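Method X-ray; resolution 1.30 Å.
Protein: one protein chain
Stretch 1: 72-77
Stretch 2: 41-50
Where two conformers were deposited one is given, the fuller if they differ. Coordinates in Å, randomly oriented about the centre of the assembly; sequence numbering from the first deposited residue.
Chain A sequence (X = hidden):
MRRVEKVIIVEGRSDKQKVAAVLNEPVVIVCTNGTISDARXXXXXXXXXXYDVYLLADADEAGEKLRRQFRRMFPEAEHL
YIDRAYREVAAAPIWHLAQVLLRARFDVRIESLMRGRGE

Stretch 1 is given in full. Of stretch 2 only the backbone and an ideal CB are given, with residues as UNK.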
ATOM      1  N   ARG A  72     -11.128  -1.714  11.349  1.00 21.34           N
ATOM      2  CA  ARG A  72     -11.832  -2.660  12.219  1.00 22.53           C
ATOM      3  C   ARG A  72     -11.020  -3.945  12.444  1.00 21.99           C
ATOM      4  O   ARG A  72     -10.917  -4.429  13.572  1.00 23.60           O
ATOM      5  CB  ARG A  72     -13.215  -2.968  11.632  1.00 20.98           C
ATOM      6  CG  ARG A  72     -14.020  -4.040  12.370  1.00 21.55           C
ATOM      7  CD  ARG A  72     -15.445  -4.181  11.810  1.00 21.72           C
ATOM      8  NE  ARG A  72     -15.461  -4.430  10.368  1.00 21.31           N
ATOM      9  CZ  ARG A  72     -15.341  -5.635   9.807  1.00 20.81           C
ATOM     10  NH1 ARG A  72     -15.225  -6.712  10.572  1.00 19.99           N
ATOM     11  NH2 ARG A  72     -15.354  -5.766   8.482  1.00 19.59           N
ATOM     12  N   MET A  73     -10.456  -4.498  11.371  1.00 19.78           N
ATOM     13  CA  MET A  73      -9.810  -5.830  11.422  1.00 20.36           C
ATOM     14  C   MET A  73      -8.281  -5.794  11.615  1.00 19.02           C
ATOM     15  O   MET A  73      -7.676  -6.785  12.034  1.00 18.97           O
ATOM     16  CB  MET A  73     -10.136  -6.626  10.148  1.00 20.79           C
ATOM     17  CG  MET A  73     -11.613  -6.939   9.935  1.00 23.13           C
ATOM     18  SD  MET A  73     -12.265  -8.084  11.167  1.00 20.76           S
ATOM     19  CE  MET A  73     -11.123  -9.470  11.029  1.00 20.39           C
ATOM     20  N   PHE A  74      -7.654  -4.704  11.184  1.00 16.76           N
ATOM     21  CA  PHE A  74      -6.192  -4.677  11.078  1.00 15.94           C
ATOM     22  C   PHE A  74      -5.728  -3.274  11.432  1.00 16.44           C
ATOM     23  O   PHE A  74      -5.154  -2.579  10.609  1.00 15.68           O
ATOM     24  CB  PHE A  74      -5.804  -5.036   9.647  1.00 16.90           C
ATOM     25  CG  PHE A  74      -4.347  -5.446   9.461  1.00 17.91           C
ATOM     26  CD1 PHE A  74      -3.402  -5.319  10.482  1.00 18.14           C
ATOM     27  CD2 PHE A  74      -3.924  -5.931   8.231  1.00 19.15           C
ATOM     28  CE1 PHE A  74      -2.054  -5.693  10.262  1.00 18.45           C
ATOM     29  CE2 PHE A  74      -2.602  -6.282   8.018  1.00 20.17           C
ATOM     30  CZ  PHE A  74      -1.677  -6.178   9.036  1.00 19.76           C
ATOM     31  N   PRO A  75      -5.991  -2.843  12.667  1.00 16.23           N
ATOM     32  CA  PRO A  75      -5.695  -1.470  13.078  1.00 17.02           C
ATOM     33  C   PRO A  75      -4.190  -1.152  13.067  1.00 17.58           C
ATOM     34  O   PRO A  75      -3.810   0.014  13.025  1.00 20.44           O
ATOM     35  CB  PRO A  75      -6.272  -1.416  14.502  1.00 18.64           C
ATOM     36  CG  PRO A  75      -6.281  -2.847  14.960  1.00 19.24           C
ATOM     37  CD  PRO A  75      -6.657  -3.613  13.738  1.00 18.14           C
ATOM     38  N   GLU A  76      -3.360  -2.188  12.989  1.00 17.35           N
ATOM     39  CA  GLU A  76      -1.907  -2.036  13.038  1.00 20.55           C
ATOM     40  C   GLU A  76      -1.398  -1.408  11.764  1.00 21.92           C
ATOM     41  O   GLU A  76      -0.304  -0.833  11.755  1.00 21.86           O
ATOM     42  CB  GLU A  76      -1.236  -3.407  13.217  1.00 22.40           C
ATOM     43  CG  GLU A  76      -1.483  -4.054  14.552  1.00 25.33           C
ATOM     44  CD  GLU A  76      -2.589  -5.086  14.517  1.00 22.60           C
ATOM     45  OE1 GLU A  76      -3.574  -4.924  13.758  1.00 19.80           O
ATOM     46  OE2 GLU A  76      -2.494  -6.068  15.270  1.00 24.18           O
ATOM     47  N   ALA A  77      -2.150  -1.579  10.680  1.00 19.68           N
ATOM     48  CA  ALA A  77      -1.723  -1.104   9.378  1.00 21.76           C
ATOM     49  C   ALA A  77      -1.853   0.404   9.296  1.00 21.13           C
ATOM     50  O   ALA A  77      -2.915   0.969   9.604  1.00 23.33           O
ATOM     51  CB  ALA A  77      -2.543  -1.762   8.282  1.00 23.30           C
ATOM     52  N   UNK A  41      -8.197 -11.316   6.145  1.00 21.19           N
ATOM     53  CA  UNK A  41      -7.546 -10.152   6.735  1.00 22.63           C
ATOM     54  C   UNK A  41      -7.003 -10.441   8.128  1.00 21.65           C
ATOM     55  O   UNK A  41      -5.903 -10.028   8.457  1.00 22.74           O
ATOM     56  CB  UNK A  41      -8.526  -8.979   6.796  1.00 22.63           C
ATOM     57  N   UNK A  42      -7.779 -11.135   8.954  1.00 20.95           N
ATOM     58  CA  UNK A  42      -7.303 -11.526  10.274  1.00 22.01           C
ATOM     59  C   UNK A  42      -6.064 -12.404  10.160  1.00 20.82           C
ATOM     60  O   UNK A  42      -5.104 -12.231  10.914  1.00 21.44           O
ATOM     61  CB  UNK A  42      -8.403 -12.257  11.046  1.00 22.01           C
ATOM     62  N   UNK A  43      -6.091 -13.372   9.246  1.00 21.09           N
ATOM     63  CA  UNK A  43      -4.935 -14.232   9.020  1.00 21.07           C
ATOM     64  C   UNK A  43      -3.718 -13.408   8.630  1.00 21.93           C
ATOM     65  O   UNK A  43      -2.615 -13.638   9.132  1.00 21.52           O
ATOM     66  CB  UNK A  43      -5.240 -15.269   7.937  1.00 21.07           C
ATOM     67  N   UNK A  44      -3.912 -12.488   7.694  1.00 22.52           N
ATOM     68  CA  UNK A  44      -2.835 -11.606   7.281  1.00 22.41           C
ATOM     69  C   UNK A  44      -2.282 -10.801   8.457  1.00 22.60           C
ATOM     70  O   UNK A  44      -1.074 -10.688   8.622  1.00 22.87           O
ATOM     71  CB  UNK A  44      -3.324 -10.662   6.181  1.00 22.41           C
ATOM     72  N   UNK A  45      -3.164 -10.208   9.259  1.00 22.49           N
ATOM     73  CA  UNK A  45      -2.731  -9.441  10.427  1.00 22.01           C
ATOM     74  C   UNK A  45      -1.892 -10.306  11.354  1.00 22.69           C
ATOM     75  O   UNK A  45      -0.873  -9.861  11.905  1.00 22.52           O
ATOM     76  CB  UNK A  45      -3.938  -8.877  11.180  1.00 22.01           C
ATOM     77  N   UNK A  46      -2.346 -11.536  11.567  1.00 22.50           N
ATOM     78  CA  UNK A  46      -1.614 -12.466  12.412  1.00 21.12           C
ATOM     79  C   UNK A  46      -0.220 -12.729  11.840  1.00 21.48           C
ATOM     80  O   UNK A  46       0.791 -12.685  12.557  1.00 22.42           O
ATOM     81  CB  UNK A  46      -2.388 -13.777  12.557  1.00 21.12           C
ATOM     82  N   UNK A  47      -0.170 -13.025  10.546  1.00 22.66           N
ATOM     83  CA  UNK A  47       1.092 -13.318   9.883  1.00 22.64           C
ATOM     84  C   UNK A  47       2.037 -12.128   9.940  1.00 20.01           C
ATOM     85  O   UNK A  47       3.253 -12.304  10.091  1.00 21.35           O
ATOM     86  CB  UNK A  47       0.846 -13.724   8.428  1.00 22.64           C
ATOM     87  N   UNK A  48       1.472 -10.925   9.907  1.00 21.67           N
ATOM     88  CA  UNK A  48       2.289  -9.722   9.783  1.00 22.01           C
ATOM     89  C   UNK A  48       2.586  -9.052  11.125  1.00 20.94           C
ATOM     90  O   UNK A  48       3.103  -7.942  11.161  1.00 20.49           O
ATOM     91  CB  UNK A  48       1.590  -8.722   8.859  1.00 22.01           C
ATOM     92  N   UNK A  49       2.307  -9.733  12.232  1.00 21.20           N
ATOM     93  CA  UNK A  49       2.716  -9.187  13.527  1.00 22.60           C
ATOM     94  C   UNK A  49       4.215  -8.910  13.549  1.00 20.55           C
ATOM     95  O   UNK A  49       5.016  -9.768  13.171  1.00 22.79           O
ATOM     96  CB  UNK A  49       2.342 -10.148  14.657  1.00 22.60           C
ATOM     97  N   UNK A  50       4.605  -7.712  13.963  1.00 21.37           N
ATOM     98  CA  UNK A  50       6.023  -7.371  14.032  1.00 21.03           C
ATOM     99  C   UNK A  50       6.542  -6.743  12.754  1.00 19.85           C
ATOM    100  O   UNK A  50       7.617  -6.146  12.744  1.00 22.49           O
ATOM    101  CB  UNK A  50       6.845  -8.621  14.353  1.00 21.03           C
TER

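Stretch 2 runs as a helix from position 41 through 47, and one side of it lies against Met-73 and Phe-74.

At position 41 CA-to-CB points toward stretch 1, and the ideal CB lies 4.4 Å from Met-73 CB. With the Phe-74 ring also within reach and no polar partner on offer, a branched or long apolar side chain suits: leucine, isoleucine or methionine. The residue is Leu-41, whose two methyls reach different neighbours: CD2 lies 3.6 Å from Met-73 CB, and CD1 lies 3.7 Å from Phe-74 CD2, at the ring edge.

Position 42 points sideways, its ideal CB 3.9 Å from Met-73 CE. The first carbons should tolerate a methyl, but the end may be polar. Glu-42 fits: its CB packs on Met-73 CE at 3.9 Å, while its extended chain (chi1 and chi2 both t) carries the carboxylate onward.

Position 43 is out of reach, so many polar residues would do; it is Glu-43.

Position 44 points sideways, with its ideal CB 4.8 Å from Phe-74 CE2, which favours a medium apolar side chain. Leu-44 places CG 4.3 Å from Phe-74 CE2.

Position 45 faces stretch 1 squarely. Its ideal CB is already 3.7 Å from Phe-74 CD1, so the ring leaves little depth and a small residue such as alanine, perhaps serine, suits best. In Ala-45 the CB sits 3.7 Å from the centroid of the Phe-74 ring, 14° off the normal, a CH-pi contact over one face.

Position 46 points away and 47 is out of reach; polar side chains are natural at both, and they are Asp-46 and Glu-47.

At position 48 the backbone leaves helical angles, yet CB turns toward stretch 1, 4.1 Å from Phe-74 CZ. Leucine, methionine or isoleucine could border the ring. Leu-48 does so, its CD1 4.2 Å from Phe-74 CZ, near the ring plane.

Position 49 points sideways, with no atom of stretch 1 within 5.5 Å of its ideal CB. The carboxylate of Glu-76 would favour a lysine or arginine, though any long polar chain could suit. Glu-49 is instead a like charge: its OE1 is 4.3 Å from Glu-76 OE2. One water donates to both, 3.0 Å from Glu-49 OE1 and 2.6 Å from Glu-76 OE2.

At position 50 phi is 91° and psi -10°, where a CB would jam against the preceding carbonyl oxygen. That alone calls for glycine, and Gly-50 is found.

Stretch 2 (41-50) LEELADELEG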
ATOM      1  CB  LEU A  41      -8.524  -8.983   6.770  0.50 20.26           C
ATOM      2  CG  LEU A  41      -7.903  -7.622   7.040  0.50 19.31           C
ATOM      3  CD1 LEU A  41      -6.667  -7.419   6.164  0.50 17.35           C
ATOM      4  CD2 LEU A  41      -8.914  -6.526   6.800  0.50 18.44           C
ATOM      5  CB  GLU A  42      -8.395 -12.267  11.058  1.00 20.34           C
ATOM      6  CG  GLU A  42      -7.970 -12.779  12.432  1.00 21.96           C
ATOM      7  CD  GLU A  42      -9.090 -13.492  13.164  0.50 21.98           C
ATOM      8  OE1 GLU A  42     -10.131 -13.769  12.536  0.50 23.36           O
ATOM      9  OE2 GLU A  42      -8.921 -13.779  14.368  0.50 23.67           O
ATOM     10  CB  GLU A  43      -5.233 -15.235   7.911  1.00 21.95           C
ATOM     11  CG  GLU A  43      -6.131 -16.379   8.314  1.00 26.97           C
ATOM     12  CD  GLU A  43      -6.185 -17.460   7.248  0.50 27.13           C
ATOM     13  OE1 GLU A  43      -5.605 -17.249   6.160  0.50 28.81           O
ATOM     14  OE2 GLU A  43      -6.788 -18.520   7.501  0.50 26.36           O
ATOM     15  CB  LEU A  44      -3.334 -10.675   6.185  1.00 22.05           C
ATOM     16  CG  LEU A  44      -2.300  -9.801   5.492  1.00 22.98           C
ATOM     17  CD1 LEU A  44      -1.269 -10.675   4.795  1.00 23.72           C
ATOM     18  CD2 LEU A  44      -3.021  -8.895   4.501  1.00 24.46           C
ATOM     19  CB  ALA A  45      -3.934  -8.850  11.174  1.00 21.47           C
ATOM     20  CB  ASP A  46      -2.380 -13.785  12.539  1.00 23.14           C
ATOM     21  CG  ASP A  46      -3.573 -13.691  13.487  1.00 26.01           C
ATOM     22  OD1 ASP A  46      -3.667 -12.699  14.242  1.00 27.71           O
ATOM     23  OD2 ASP A  46      -4.381 -14.647  13.519  1.00 27.67           O
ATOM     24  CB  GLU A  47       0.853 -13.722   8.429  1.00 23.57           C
ATOM     25  CG  GLU A  47       0.250 -15.105   8.247  1.00 26.54           C
ATOM     26  CD  GLU A  47      -0.125 -15.370   6.807  1.00 28.56           C
ATOM     27  OE1 GLU A  47      -0.355 -14.387   6.070  1.00 30.58           O
ATOM     28  OE2 GLU A  47      -0.195 -16.553   6.414  0.50 29.14           O
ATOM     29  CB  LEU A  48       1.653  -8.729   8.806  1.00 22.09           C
ATOM     30  CG  LEU A  48       1.615  -9.218   7.351  1.00 21.91           C
ATOM     31  CD1 LEU A  48       0.880  -8.235   6.455  1.00 22.78           C
ATOM     32  CD2 LEU A  48       2.991  -9.578   6.797  1.00 22.48           C
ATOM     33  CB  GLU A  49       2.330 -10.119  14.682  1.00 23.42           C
ATOM     34  CG  GLU A  49       2.889  -9.697  16.046  1.00 25.85           C
ATOM     35  CD  GLU A  49       2.456  -8.305  16.488  0.50 24.29           C
ATOM     36  OE1 GLU A  49       1.282  -7.944  16.262  0.50 24.02           O
ATOM     37  OE2 GLU A  49       3.273  -7.607  17.138  0.50 25.03           O
TER
HETATM   38  O   HOH W   1      -0.974  -6.264  17.370  1.00 32.34           O
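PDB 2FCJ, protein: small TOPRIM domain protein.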